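Local coordinates for protein ribonuclease-like 3 (PDB 2VQ9) that degrades RNA as a secreted pancreatic-type ribonuclease, promotes angiogenesis and kills bacteria, most strongly Gram-negative ones, independently of its RNase activity, at residues K66-F71 with T107-S112; T46-M51 with N118-G123; L96-D101 with S127-V132; Q102-T107 with G123-R128. One frame throughout, in Å; residues are numbered along the deposited sequence. Where two conformers were deposited one is given.

Contact 1: residues K66-F71 with T107-S112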
loop_
_atom_site.group_PDB
_atom_site.type_symbol
_atom_site.label_atom_id
_atom_site.label_comp_id
_atom_site.label_asym_id
_atom_site.label_seq_id
_atom_site.Cartn_x
_atom_site.Cartn_y
_atom_site.Cartn_z
ATOM N N LYS A 66 -11.503 -5.886 2.130
ATOM C CA LYS A 66 -10.222 -6.392 1.622
ATOM C C LYS A 66 -9.573 -7.178 2.762
ATOM O O LYS A 66 -9.639 -6.754 3.944
ATOM C CB LYS A 66 -9.348 -5.229 1.161
ATOM C CG LYS A 66 -8.111 -5.714 0.376
ATOM C CD LYS A 66 -7.392 -4.571 -0.316
ATOM C CE LYS A 66 -6.317 -5.148 -1.239
ATOM N NZ LYS A 66 -5.259 -4.164 -1.386
ATOM N N GLU A 67 -9.001 -8.339 2.435
ATOM C CA GLU A 67 -8.498 -9.266 3.455
ATOM C C GLU A 67 -7.180 -8.801 4.033
ATOM O O GLU A 67 -6.959 -8.877 5.246
ATOM C CB GLU A 67 -8.360 -10.689 2.878
ATOM C CG GLU A 67 -9.704 -11.308 2.459
ATOM C CD GLU A 67 -9.558 -12.587 1.601
ATOM O OE1 GLU A 67 -8.560 -13.332 1.706
ATOM O OE2 GLU A 67 -10.468 -12.850 0.793
ATOM N N VAL A 68 -6.286 -8.365 3.155
ATOM C CA VAL A 68 -4.973 -7.893 3.582
ATOM C C VAL A 68 -4.636 -6.637 2.815
ATOM O O VAL A 68 -4.783 -6.587 1.569
ATOM C CB VAL A 68 -3.839 -8.968 3.316
ATOM C CG1 VAL A 68 -2.482 -8.474 3.900
ATOM C CG2 VAL A 68 -4.228 -10.350 3.955
ATOM N N ASN A 69 -4.169 -5.627 3.544
ATOM C CA ASN A 69 -3.842 -4.360 2.903
ATOM C C ASN A 69 -2.711 -3.664 3.589
ATOM O O ASN A 69 -2.726 -3.499 4.794
ATOM C CB ASN A 69 -5.048 -3.411 2.819
ATOM C CG ASN A 69 -4.768 -2.231 1.881
ATOM O OD1 ASN A 69 -4.556 -2.456 0.691
ATOM N ND2 ASN A 69 -4.720 -0.977 2.420
ATOM N N THR A 70 -1.723 -3.237 2.823
ATOM C CA THR A 70 -0.531 -2.652 3.417
ATOM C C THR A 70 -0.492 -1.151 3.163
ATOM O O THR A 70 -0.649 -0.717 2.016
ATOM C CB THR A 70 0.739 -3.303 2.807
ATOM O OG1 THR A 70 0.699 -4.718 3.057
ATOM C CG2 THR A 70 2.031 -2.709 3.425
ATOM N N PHE A 71 -0.296 -0.381 4.234
ATOM C CA PHE A 71 -0.059 1.062 4.122
ATOM C C PHE A 71 1.395 1.408 4.331
ATOM O O PHE A 71 2.015 0.991 5.321
ATOM C CB PHE A 71 -0.883 1.859 5.133
ATOM C CG PHE A 71 -2.354 1.793 4.900
ATOM C CD1 PHE A 71 -2.942 2.538 3.892
ATOM C CD2 PHE A 71 -3.161 0.961 5.696
ATOM C CE1 PHE A 71 -4.325 2.482 3.654
ATOM C CE2 PHE A 71 -4.564 0.896 5.486
ATOM C CZ PHE A 71 -5.137 1.665 4.432
ATOM N N THR A 107 0.806 -3.529 7.957
ATOM C CA THR A 107 -0.020 -4.507 7.246
ATOM C C THR A 107 -1.289 -4.740 8.077
ATOM O O THR A 107 -1.222 -5.102 9.249
ATOM C CB THR A 107 0.771 -5.803 7.017
ATOM O OG1 THR A 107 1.894 -5.496 6.165
ATOM C CG2 THR A 107 -0.102 -6.872 6.358
ATOM N N CYS A 108 -2.433 -4.479 7.455
ATOM C CA CYS A 108 -3.761 -4.631 8.055
ATOM C C CYS A 108 -4.394 -5.925 7.550
ATOM O O CYS A 108 -4.635 -6.089 6.361
ATOM C CB CYS A 108 -4.655 -3.443 7.648
ATOM S SG CYS A 108 -4.055 -1.831 8.200
ATOM N N THR A 109 -4.645 -6.845 8.470
ATOM C CA THR A 109 -5.157 -8.167 8.116
ATOM C C THR A 109 -6.518 -8.326 8.762
ATOM O O THR A 109 -6.654 -8.119 9.968
ATOM C CB THR A 109 -4.205 -9.253 8.623
ATOM O OG1 THR A 109 -2.932 -9.059 7.984
ATOM C CG2 THR A 109 -4.759 -10.632 8.237
ATOM N N LEU A 110 -7.507 -8.718 7.959
ATOM C CA LEU A 110 -8.891 -8.769 8.415
ATOM C C LEU A 110 -9.138 -9.846 9.512
ATOM O O LEU A 110 -8.815 -11.030 9.336
ATOM C CB LEU A 110 -9.807 -9.010 7.183
ATOM C CG LEU A 110 -11.327 -8.988 7.358
ATOM C CD1 LEU A 110 -11.810 -7.559 7.611
ATOM C CD2 LEU A 110 -11.962 -9.544 6.072
ATOM N N ARG A 111 -9.697 -9.396 10.624
ATOM C CA ARG A 111 -9.947 -10.196 11.836
ATOM C C ARG A 111 -11.414 -10.609 11.859
ATOM O O ARG A 111 -11.784 -11.681 12.368
ATOM C CB ARG A 111 -9.734 -9.233 13.017
ATOM C CG ARG A 111 -8.867 -9.651 14.099
ATOM C CD ARG A 111 -8.981 -8.566 15.158
ATOM N NE ARG A 111 -9.151 -9.130 16.497
ATOM C CZ ARG A 111 -10.153 -8.829 17.320
ATOM N NH1 ARG A 111 -11.094 -7.961 16.946
ATOM N NH2 ARG A 111 -10.222 -9.404 18.524
ATOM N N SER A 112 -12.288 -9.723 11.373
ATOM C CA SER A 112 -13.726 -10.027 11.275
ATOM C C SER A 112 -14.445 -9.047 10.357
ATOM O O SER A 112 -13.896 -8.003 10.025
ATOM C CB SER A 112 -14.380 -10.030 12.656
ATOM O OG SER A 112 -14.596 -8.717 13.139
HETATM O O HOH W 1 2.537 -6.354 3.886
#

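Contact 2: residues T46-M51 with N118-G123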
loop_
_atom_site.group_PDB
_atom_site.type_symbol
_atom_site.label_atom_id
_atom_site.label_comp_id
_atom_site.label_asym_id
_atom_site.label_seq_id
_atom_site.Cartn_x
_atom_site.Cartn_y
_atom_site.Cartn_z
ATOM N N THR A 46 -4.889 1.643 14.079
ATOM C CA THR A 46 -5.833 2.467 13.317
ATOM C C THR A 46 -6.160 1.984 11.897
ATOM O O THR A 46 -6.653 2.760 11.036
ATOM C CB THR A 46 -5.446 3.951 13.362
ATOM O OG1 THR A 46 -4.069 4.088 13.013
ATOM C CG2 THR A 46 -5.629 4.470 14.805
ATOM N N CYS A 47 -5.900 0.707 11.638
ATOM C CA CYS A 47 -6.377 0.128 10.381
ATOM C C CYS A 47 -7.861 0.367 10.134
ATOM O O CYS A 47 -8.242 0.655 9.022
ATOM C CB CYS A 47 -6.135 -1.395 10.354
ATOM S SG CYS A 47 -4.396 -1.868 10.219
ATOM N N ASP A 48 -8.714 0.166 11.156
ATOM C CA ASP A 48 -10.164 0.084 10.909
ATOM C C ASP A 48 -10.718 1.398 10.376
ATOM O O ASP A 48 -11.450 1.403 9.384
ATOM C CB ASP A 48 -10.915 -0.340 12.170
ATOM C CG ASP A 48 -10.566 -1.741 12.623
ATOM O OD1 ASP A 48 -9.812 -2.452 11.934
ATOM O OD2 ASP A 48 -11.085 -2.156 13.671
ATOM N N ARG A 49 -10.336 2.512 11.000
ATOM C CA ARG A 49 -10.832 3.827 10.568
ATOM C C ARG A 49 -10.483 4.121 9.134
ATOM O O ARG A 49 -11.356 4.465 8.348
ATOM C CB ARG A 49 -10.323 4.969 11.459
ATOM C CG ARG A 49 -11.013 6.333 11.084
ATOM C CD ARG A 49 -10.432 7.512 11.858
ATOM N NE ARG A 49 -9.137 7.944 11.324
ATOM C CZ ARG A 49 -7.954 7.621 11.853
ATOM N NH2 ARG A 49 -7.878 6.870 12.949
ATOM N N VAL A 50 -9.212 3.943 8.782
ATOM C CA VAL A 50 -8.746 4.303 7.436
ATOM C C VAL A 50 -9.275 3.348 6.361
ATOM O O VAL A 50 -9.696 3.782 5.280
ATOM C CB VAL A 50 -7.200 4.422 7.377
ATOM C CG1 VAL A 50 -6.733 4.826 5.981
ATOM C CG2 VAL A 50 -6.742 5.424 8.409
ATOM N N MET A 51 -9.284 2.044 6.650
ATOM C CA MET A 51 -9.869 1.092 5.691
ATOM C C MET A 51 -11.337 1.425 5.376
ATOM O O MET A 51 -11.774 1.319 4.235
ATOM C CB MET A 51 -9.738 -0.337 6.238
ATOM C CG MET A 51 -8.287 -0.887 6.239
ATOM S SD MET A 51 -7.515 -1.090 4.598
ATOM C CE MET A 51 -8.358 -2.564 4.004
ATOM N N ASN A 118 -18.279 -2.897 8.657
ATOM C CA ASN A 118 -17.954 -3.879 9.697
ATOM C C ASN A 118 -16.575 -4.512 9.599
ATOM O O ASN A 118 -16.311 -5.507 10.292
ATOM C CB ASN A 118 -19.029 -4.977 9.737
ATOM C CG ASN A 118 -20.420 -4.406 9.730
ATOM O OD1 ASN A 118 -20.748 -3.508 10.542
ATOM N ND2 ASN A 118 -21.243 -4.881 8.808
ATOM N N CYS A 119 -15.700 -3.950 8.759
ATOM C CA CYS A 119 -14.354 -4.516 8.569
ATOM C C CYS A 119 -13.464 -4.195 9.779
ATOM O O CYS A 119 -13.276 -3.020 10.140
ATOM C CB CYS A 119 -13.705 -4.023 7.254
ATOM S SG CYS A 119 -14.778 -4.124 5.837
ATOM N N ARG A 120 -12.961 -5.252 10.430
ATOM C CA ARG A 120 -12.074 -5.118 11.583
ATOM C C ARG A 120 -10.752 -5.820 11.306
ATOM O O ARG A 120 -10.732 -6.956 10.788
ATOM C CB ARG A 120 -12.718 -5.657 12.888
ATOM C CG ARG A 120 -14.063 -5.000 13.217
ATOM C CD ARG A 120 -14.632 -5.591 14.485
ATOM N NE ARG A 120 -15.519 -4.671 15.225
ATOM C CZ ARG A 120 -16.826 -4.497 15.003
ATOM N NH1 ARG A 120 -17.458 -5.163 14.041
ATOM N NH2 ARG A 120 -17.509 -3.638 15.773
ATOM N N TYR A 121 -9.655 -5.131 11.637
ATOM C CA TYR A 121 -8.307 -5.541 11.219
ATOM C C TYR A 121 -7.367 -5.632 12.404
ATOM O O TYR A 121 -7.543 -4.923 13.407
ATOM C CB TYR A 121 -7.705 -4.520 10.198
ATOM C CG TYR A 121 -8.426 -4.539 8.895
ATOM C CD1 TYR A 121 -7.997 -5.378 7.858
ATOM C CD2 TYR A 121 -9.563 -3.733 8.692
ATOM C CE1 TYR A 121 -8.684 -5.411 6.651
ATOM C CE2 TYR A 121 -10.280 -3.776 7.504
ATOM C CZ TYR A 121 -9.843 -4.643 6.496
ATOM O OH TYR A 121 -10.506 -4.705 5.340
ATOM N N ARG A 122 -6.356 -6.486 12.299
ATOM C CA ARG A 122 -5.197 -6.272 13.162
ATOM C C ARG A 122 -4.090 -5.663 12.341
ATOM O O ARG A 122 -3.866 -6.073 11.192
ATOM C CB ARG A 122 -4.730 -7.556 13.852
ATOM C CG ARG A 122 -4.443 -8.728 12.994
ATOM C CD ARG A 122 -3.924 -9.917 13.883
ATOM N NE ARG A 122 -4.658 -10.103 15.149
ATOM C CZ ARG A 122 -5.709 -10.909 15.354
ATOM N NH1 ARG A 122 -6.235 -11.629 14.373
ATOM N NH2 ARG A 122 -6.260 -10.971 16.573
ATOM N N GLY A 123 -3.363 -4.736 12.940
ATOM C CA GLY A 123 -2.228 -4.121 12.254
ATOM C C GLY A 123 -0.867 -4.567 12.752
ATOM O O GLY A 123 -0.663 -4.828 13.963
HETATM O O HOH W 2 -12.711 -0.878 8.516
HETATM O O HOH W 3 -9.980 -4.158 14.876
#

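Contact 3: residues L96-D101 with S127-V132. Unlike the reference sequence in segment 96-101: Asp-101 (reference Asn).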
loop_
_atom_site.group_PDB
_atom_site.type_symbol
_atom_site.label_atom_id
_atom_site.label_comp_id
_atom_site.label_asym_id
_atom_site.label_seq_id
_atom_site.Cartn_x
_atom_site.Cartn_y
_atom_site.Cartn_z
ATOM N N LEU A 96 8.684 -3.544 -12.013
ATOM C CA LEU A 96 8.837 -3.495 -10.552
ATOM C C LEU A 96 10.122 -2.821 -10.113
ATOM O O LEU A 96 11.202 -3.144 -10.620
ATOM C CB LEU A 96 8.800 -4.900 -9.943
ATOM C CG LEU A 96 7.507 -5.697 -10.066
ATOM C CD1 LEU A 96 7.625 -7.063 -9.369
ATOM C CD2 LEU A 96 6.322 -4.905 -9.507
ATOM N N TYR A 97 9.996 -1.915 -9.142
ATOM C CA TYR A 97 11.123 -1.223 -8.532
ATOM C C TYR A 97 11.165 -1.438 -7.036
ATOM O O TYR A 97 10.170 -1.208 -6.361
ATOM C CB TYR A 97 11.013 0.274 -8.790
ATOM C CG TYR A 97 11.300 0.616 -10.221
ATOM C CD1 TYR A 97 12.527 1.157 -10.579
ATOM C CD2 TYR A 97 10.363 0.350 -11.229
ATOM C CE1 TYR A 97 12.814 1.465 -11.909
ATOM C CE2 TYR A 97 10.639 0.652 -12.568
ATOM C CZ TYR A 97 11.867 1.209 -12.891
ATOM O OH TYR A 97 12.167 1.518 -14.201
ATOM N N MET A 98 12.325 -1.857 -6.526
ATOM C CA MET A 98 12.528 -1.991 -5.090
ATOM C C MET A 98 13.157 -0.720 -4.526
ATOM O O MET A 98 14.135 -0.222 -5.091
ATOM C CB MET A 98 13.394 -3.214 -4.780
ATOM C CG MET A 98 13.614 -3.447 -3.293
ATOM S SD MET A 98 14.712 -4.829 -2.922
ATOM C CE MET A 98 13.816 -6.185 -3.691
ATOM N N SER A 99 12.607 -0.180 -3.425
ATOM C CA SER A 99 13.161 1.038 -2.858
ATOM C C SER A 99 14.602 0.805 -2.356
ATOM O O SER A 99 14.943 -0.285 -1.879
ATOM C CB SER A 99 12.280 1.629 -1.738
ATOM O OG SER A 99 12.281 0.811 -0.593
ATOM N N ASN A 100 15.434 1.830 -2.499
ATOM C CA ASN A 100 16.772 1.839 -1.887
ATOM C C ASN A 100 16.741 2.091 -0.366
ATOM O O ASN A 100 17.580 1.549 0.347
ATOM C CB ASN A 100 17.691 2.875 -2.543
ATOM C CG ASN A 100 17.751 2.763 -4.055
ATOM O OD1 ASN A 100 17.814 3.781 -4.747
ATOM N ND2 ASN A 100 17.739 1.540 -4.581
ATOM N N ASP A 101 15.805 2.915 0.134
ATOM C CA ASP A 101 15.685 3.136 1.584
ATOM C C ASP A 101 14.632 2.190 2.167
ATOM O O ASP A 101 13.738 1.733 1.452
ATOM C CB ASP A 101 15.249 4.570 1.938
ATOM C CG ASP A 101 16.247 5.639 1.500
ATOM O OD1 ASP A 101 17.422 5.292 1.233
ATOM O OD2 ASP A 101 15.844 6.842 1.449
ATOM N N SER A 127 9.680 -2.857 9.065
ATOM C CA SER A 127 10.532 -1.931 8.304
ATOM C C SER A 127 11.052 -2.687 7.108
ATOM O O SER A 127 11.696 -3.750 7.260
ATOM C CB SER A 127 11.695 -1.386 9.151
ATOM O OG SER A 127 12.517 -0.524 8.354
ATOM N N ARG A 128 10.745 -2.194 5.912
ATOM C CA ARG A 128 11.081 -2.971 4.706
ATOM C C ARG A 128 11.507 -2.089 3.568
ATOM O O ARG A 128 11.164 -0.925 3.527
ATOM C CB ARG A 128 9.864 -3.782 4.214
ATOM C CG ARG A 128 8.988 -4.464 5.284
ATOM C CD ARG A 128 8.126 -5.584 4.687
ATOM N NE ARG A 128 7.545 -6.439 5.739
ATOM C CZ ARG A 128 6.967 -7.624 5.543
ATOM N NH1 ARG A 128 6.884 -8.158 4.327
ATOM N NH2 ARG A 128 6.456 -8.289 6.582
ATOM N N LYS A 129 12.218 -2.658 2.601
ATOM C CA LYS A 129 12.283 -2.012 1.297
ATOM C C LYS A 129 11.001 -2.356 0.545
ATOM O O LYS A 129 10.533 -3.507 0.546
ATOM C CB LYS A 129 13.493 -2.489 0.524
ATOM C CG LYS A 129 14.727 -2.439 1.354
ATOM C CD LYS A 129 15.500 -1.193 1.172
ATOM C CE LYS A 129 16.931 -1.656 0.979
ATOM N NZ LYS A 129 16.772 -2.982 0.281
ATOM N N ILE A 130 10.407 -1.355 -0.080
ATOM C CA ILE A 130 9.125 -1.578 -0.720
ATOM C C ILE A 130 9.344 -1.826 -2.206
ATOM O O ILE A 130 10.244 -1.231 -2.809
ATOM C CB ILE A 130 8.159 -0.389 -0.468
ATOM C CG1 ILE A 130 8.717 0.940 -0.987
ATOM C CG2 ILE A 130 7.844 -0.279 1.032
ATOM C CD1 ILE A 130 7.640 2.123 -0.972
ATOM N N VAL A 131 8.514 -2.702 -2.766
ATOM C CA VAL A 131 8.534 -3.027 -4.172
ATOM C C VAL A 131 7.227 -2.534 -4.768
ATOM O O VAL A 131 6.133 -2.970 -4.373
ATOM C CB VAL A 131 8.716 -4.558 -4.404
ATOM C CG1 VAL A 131 8.790 -4.860 -5.894
ATOM C CG2 VAL A 131 9.975 -5.060 -3.660
ATOM N N VAL A 132 7.352 -1.616 -5.714
ATOM C CA VAL A 132 6.210 -0.995 -6.362
ATOM C C VAL A 132 6.319 -1.216 -7.877
ATOM O O VAL A 132 7.429 -1.241 -8.410
ATOM C CB VAL A 132 6.132 0.535 -5.965
ATOM C CG1 VAL A 132 6.044 0.707 -4.427
ATOM C CG2 VAL A 132 7.284 1.309 -6.530
#

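Contact 4: residues Q102-T107 with G123-R128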
loop_
_atom_site.group_PDB
_atom_site.type_symbol
_atom_site.label_atom_id
_atom_site.label_comp_id
_atom_site.label_asym_id
_atom_site.label_seq_id
_atom_site.Cartn_x
_atom_site.Cartn_y
_atom_site.Cartn_z
ATOM N N GLN A 102 14.729 1.955 3.473
ATOM C CA GLN A 102 13.685 1.275 4.225
ATOM C C GLN A 102 12.527 2.255 4.403
ATOM O O GLN A 102 12.758 3.468 4.569
ATOM C CB GLN A 102 14.192 0.918 5.616
ATOM C CG GLN A 102 15.475 0.095 5.622
ATOM C CD GLN A 102 15.180 -1.331 5.337
ATOM O OE1 GLN A 102 15.819 -1.958 4.487
ATOM N NE2 GLN A 102 14.183 -1.861 6.018
ATOM N N PHE A 103 11.302 1.712 4.365
ATOM C CA PHE A 103 10.093 2.434 4.751
ATOM C C PHE A 103 9.415 1.629 5.880
ATOM O O PHE A 103 9.530 0.405 5.959
ATOM C CB PHE A 103 9.118 2.530 3.573
ATOM C CG PHE A 103 9.500 3.537 2.516
ATOM C CD1 PHE A 103 8.876 4.792 2.468
ATOM C CD2 PHE A 103 10.460 3.224 1.544
ATOM C CE1 PHE A 103 9.218 5.730 1.443
ATOM C CE2 PHE A 103 10.813 4.144 0.532
ATOM C CZ PHE A 103 10.189 5.399 0.483
ATOM N N THR A 104 8.721 2.323 6.759
ATOM C CA THR A 104 7.852 1.657 7.687
ATOM C C THR A 104 6.528 1.372 6.986
ATOM O O THR A 104 5.910 2.268 6.390
ATOM C CB THR A 104 7.663 2.506 8.944
ATOM O OG1 THR A 104 8.953 2.635 9.563
ATOM C CG2 THR A 104 6.675 1.836 9.916
ATOM N N VAL A 105 6.131 0.109 7.036
ATOM C CA VAL A 105 4.811 -0.286 6.551
ATOM C C VAL A 105 3.961 -0.885 7.673
ATOM O O VAL A 105 4.490 -1.516 8.595
ATOM C CB VAL A 105 4.882 -1.246 5.331
ATOM C CG1 VAL A 105 5.704 -0.594 4.206
ATOM C CG2 VAL A 105 5.450 -2.640 5.737
ATOM N N ILE A 106 2.647 -0.699 7.579
ATOM C CA ILE A 106 1.708 -1.358 8.481
ATOM C C ILE A 106 0.795 -2.246 7.644
ATOM O O ILE A 106 0.138 -1.796 6.704
ATOM C CB ILE A 106 0.903 -0.329 9.351
ATOM C CG1 ILE A 106 1.881 0.407 10.304
ATOM C CG2 ILE A 106 -0.327 -1.031 10.047
ATOM C CD1 ILE A 106 1.766 0.082 11.725
ATOM N N THR A 107 0.806 -3.529 7.957
ATOM C CA THR A 107 -0.020 -4.507 7.246
ATOM C C THR A 107 -1.289 -4.740 8.077
ATOM O O THR A 107 -1.222 -5.102 9.249
ATOM C CB THR A 107 0.771 -5.803 7.017
ATOM O OG1 THR A 107 1.894 -5.496 6.165
ATOM C CG2 THR A 107 -0.102 -6.872 6.358
ATOM N N GLY A 123 -3.363 -4.736 12.940
ATOM C CA GLY A 123 -2.228 -4.121 12.254
ATOM C C GLY A 123 -0.867 -4.567 12.752
ATOM O O GLY A 123 -0.663 -4.828 13.963
ATOM N N LYS A 124 0.072 -4.660 11.825
ATOM C CA LYS A 124 1.424 -5.073 12.181
ATOM C C LYS A 124 2.447 -4.217 11.442
ATOM O O LYS A 124 2.487 -4.189 10.205
ATOM C CB LYS A 124 1.653 -6.558 11.838
ATOM C CG LYS A 124 3.073 -7.000 12.274
ATOM C CD LYS A 124 3.122 -8.453 12.696
ATOM C CE LYS A 124 3.107 -9.391 11.512
ATOM N NZ LYS A 124 3.436 -10.771 11.966
ATOM N N GLU A 125 3.295 -3.544 12.212
ATOM C CA GLU A 125 4.348 -2.704 11.657
ATOM C C GLU A 125 5.577 -3.537 11.342
ATOM O O GLU A 125 5.906 -4.471 12.079
ATOM C CB GLU A 125 4.677 -1.647 12.707
ATOM C CG GLU A 125 5.824 -0.720 12.466
ATOM C CD GLU A 125 6.311 -0.175 13.810
ATOM O OE1 GLU A 125 7.017 -0.904 14.571
ATOM O OE2 GLU A 125 5.905 0.951 14.136
ATOM N N SER A 126 6.244 -3.208 10.232
ATOM C CA SER A 126 7.584 -3.735 9.940
ATOM C C SER A 126 8.358 -2.687 9.142
ATOM O O SER A 126 7.767 -1.747 8.606
ATOM C CB SER A 126 7.502 -5.037 9.139
ATOM O OG SER A 126 6.766 -4.835 7.954
ATOM N N SER A 127 9.680 -2.857 9.065
ATOM C CA SER A 127 10.532 -1.931 8.304
ATOM C C SER A 127 11.052 -2.687 7.108
ATOM O O SER A 127 11.696 -3.750 7.260
ATOM C CB SER A 127 11.695 -1.386 9.151
ATOM O OG SER A 127 12.517 -0.524 8.354
ATOM N N ARG A 128 10.745 -2.194 5.912
ATOM C CA ARG A 128 11.081 -2.971 4.706
ATOM C C ARG A 128 11.507 -2.089 3.568
ATOM O O ARG A 128 11.164 -0.925 3.527
ATOM C CB ARG A 128 9.864 -3.782 4.214
ATOM C CG ARG A 128 8.988 -4.464 5.284
ATOM C CD ARG A 128 8.126 -5.584 4.687
ATOM N NE ARG A 128 7.545 -6.439 5.739
ATOM C CZ ARG A 128 6.967 -7.624 5.543
ATOM N NH1 ARG A 128 6.884 -8.158 4.327
ATOM N NH2 ARG A 128 6.456 -8.289 6.582
HETATM O O HOH W 4 11.665 2.021 8.644
HETATM O O HOH W 5 4.147 -5.219 8.428
#

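Contact 1: residues K66-F71 with T107-S112
The carbonyl oxygen of Glu-67 is met from two directions by the strand opposite: Leu-110 N donates to it in the carbonyl plane at 2.8 Å, and the CA-H of Thr-109 adds a weaker contact, with CA 3.5 Å from Glu-67 O. The bond opens an antiparallel ladder of the ribonuclease A fold, in which 66-71 carries substrate-binding residues 66 to 70 and the Cys-Lys-x-x-Asn-Thr-Phe signature of the family. Asn-69 and Cys-108 form the hydrogen-bonded pair, joined by two backbone bonds of 2.9 Å each, Asn-69 N to Cys-108 O and Cys-108 N to Asn-69 O.

Their side chains share one face of the sheet. Lys-66, extended along its whole length, gives NZ to Asn-69 OD1 at 2.8 Å, while Asn-69 ND2 donates to Gln-36 O, so both ends of the amide are held and its rotation is fixed beside the catalytic His-37. Cys-108 SG, already bonded to Cys-47, lies in the plane of the Phe-71 ring, 3.9 Å from its edge atom CD2. Asn-69 ND2 comes over a face of that ring near the rim.

On the reverse face, Val-68 CG1 rests against the methyl of Thr-107. Both Thr-70 and Thr-107 set the hydroxyl beside the backbone N (chi1 -59° and -63°), which turns the two oxygens towards each other. In ribonuclease A the threonine equivalent to Thr-70 reads the pyrimidine base, probably its role here too. A single water spans the threonine pair, 2.6 Å from Thr-70 OG1 and also within bonding distance of Thr-107 OG1.

Contact 2: residues T46-M51 with N118-G123
With its carboxylate carbon swung beside the backbone N (chi1 -65°), Asp-48 reaches across to the main chain of Tyr-121, and two successive bends in Met-51 (chi2 -64°, chi3 -75°) fold its thioether over the tyrosine ring. The arrangement is helix-on-sheet packing in the ribonuclease A fold: the short helix 47-53 lies against the strand that begins at Arg-120, which it crosses steeply.

Asp-48 divides its oxygens between two tasks. OD1 accepts Tyr-121 N at 2.7 Å, on the syn side and somewhat out of the carboxylate plane, in a noticeably bent hydrogen bond. OD2 accepts a hydrogen bond from a water that also donates to Tyr-121 O, so the acid grips the N-H of this residue directly and its C=O through solvent. A second water links the first turn of the helix to the strand, donating to Asp-48 O and Cys-119 O at 2.7 Å each.

The Tyr-121 ring meets the helix at one edge and over one face. Asp-48 OD1 stands at the edge, near the ring plane, whereas Met-51 CG sits over the face in a CH-pi contact, 4.0 Å from the centroid; SD lies farther out above the same ring, a Met-aromatic contact. At the base of the tyrosine, Cys-47 CB touches Tyr-121 CB at 3.5 Å, and Cys-47 SG, disulfide-bonded to Cys-108, comes alongside Gly-123 CA. The phenol oxygen of Tyr-121 is hydrogen-bonded to Lys-66 O, in the substrate-binding segment, and Met-51 CE packs against that same OH at 3.3 Å.

Contact 3: residues L96-D101 with S127-V132
Backbone hydrogen bonds tie Tyr-97 to Val-132 in an antiparallel hydrogen-bonded pair, Tyr-97 N to Val-132 O at 2.8 Å and Val-132 N to Tyr-97 O at 2.9 Å, and a third runs from Ser-99 N to Ile-130 O at 2.7 Å.

A side chain then takes over from the main chain. Ser-99 OG, rotated between its own N and carbonyl carbon (chi1 69°), accepts Ile-130 N at 2.9 Å and donates to Asp-101 O at 2.7 Å, standing in for the carbonyl that regular pairing would supply.

Apolar packing on one face pairs Met-98 with Val-131, CG lying 4.0 Å from CG2; Met-98 CG also meets Lys-129 CB. Separately, Leu-96 CB approaches Val-131 CG1, and Leu-96 itself stands near the catalytic His-141. Close methylene-to-carbonyl packing follows, where the strongly bent Lys-129 chain lies against backbone oxygens, its CD 3.2 Å from Ser-99 O and its CE 3.3 Å from Asn-100 O.

Segment 127-132 of strand 120-135 lies between 96-99 and 138-146 in the ribonuclease sheet. Because one buried hydroxyl serves as both acceptor and donor, the N-H of Ile-130 is satisfied by a side chain and Asp-101 O is held by the same group.

Contact 4: residues Q102-T107 with G123-R128
Two long strands of one beta hairpin meet here, Gln-102 to Thr-107 against Gly-123 to Arg-128, in the middle of the curved antiparallel sheet. Three hydrogen-bonded pairs, Phe-103 with Arg-128, Val-105 with Ser-126 and Thr-107 with Lys-124, each close a ring of two backbone bonds. The straightest is Phe-103 N to Arg-128 O (2.8 Å, 176°). Between them the non-hydrogen-bonded pairs add CA-H contacts to the same carbonyls, as where Glu-125 CA lies 3.3 Å from Val-105 O.

One face holds Val-105, Thr-107, Ser-126 and Arg-128. Arg-128 runs extended back along its own strand and gives NE to Ser-126 OG at 2.8 Å, its NH1 going on to Gly-145 O. Ser-126 puts that hydroxyl between its N and carbonyl carbon (chi1 56°), within 3.4 Å of Val-105 CG2. A water joins Ser-126 OG (2.7 Å), Lys-124 O and Thr-107 OG1, so this face is crossed by a polar chain from guanidinium to threonine.

The reverse face is mixed. Ile-106 CD1 presses on Glu-125 CB at 3.5 Å, and the methyl of Thr-104 lies against Glu-125 CG. Farther along, a second water spans the hydroxyls of Thr-104 and Ser-127. At the hairpin's open end the Gln-102 amide, bent at chi2, donates NE2 to Ser-127 OG in its own plane, a long bond of 3.2 Å.

The whole ladder is the central hairpin of the sheet that carries the active-site cleft in pancreatic-type ribonucleases.

Overall arrangement
Contacts 1, 3 and 4 are antiparallel ladders of one sheet, whereas contact 2 sets a helix against it. All are partly buried; contact 4 lies nearest the chain's centre and contact 2 farthest from it. Strand 103-112 serves contacts 1 and 4, which share Thr-107, and strand 120-135 serves contacts 2, 3 and 4. Contacts 1 and 3 lie on opposite sides of the centre, with centres about 20 Å apart, and contact 4 bridges them. Chemistry follows place: contact 4 rests on regular backbone bonds, contact 3 ends in a side-chain substitute, contact 2 combines carboxylate, waters and aromatic packing, and contact 1 carries substrate-binding groups, joined to contact 2 by the disulfide Cys-47 to Cys-108.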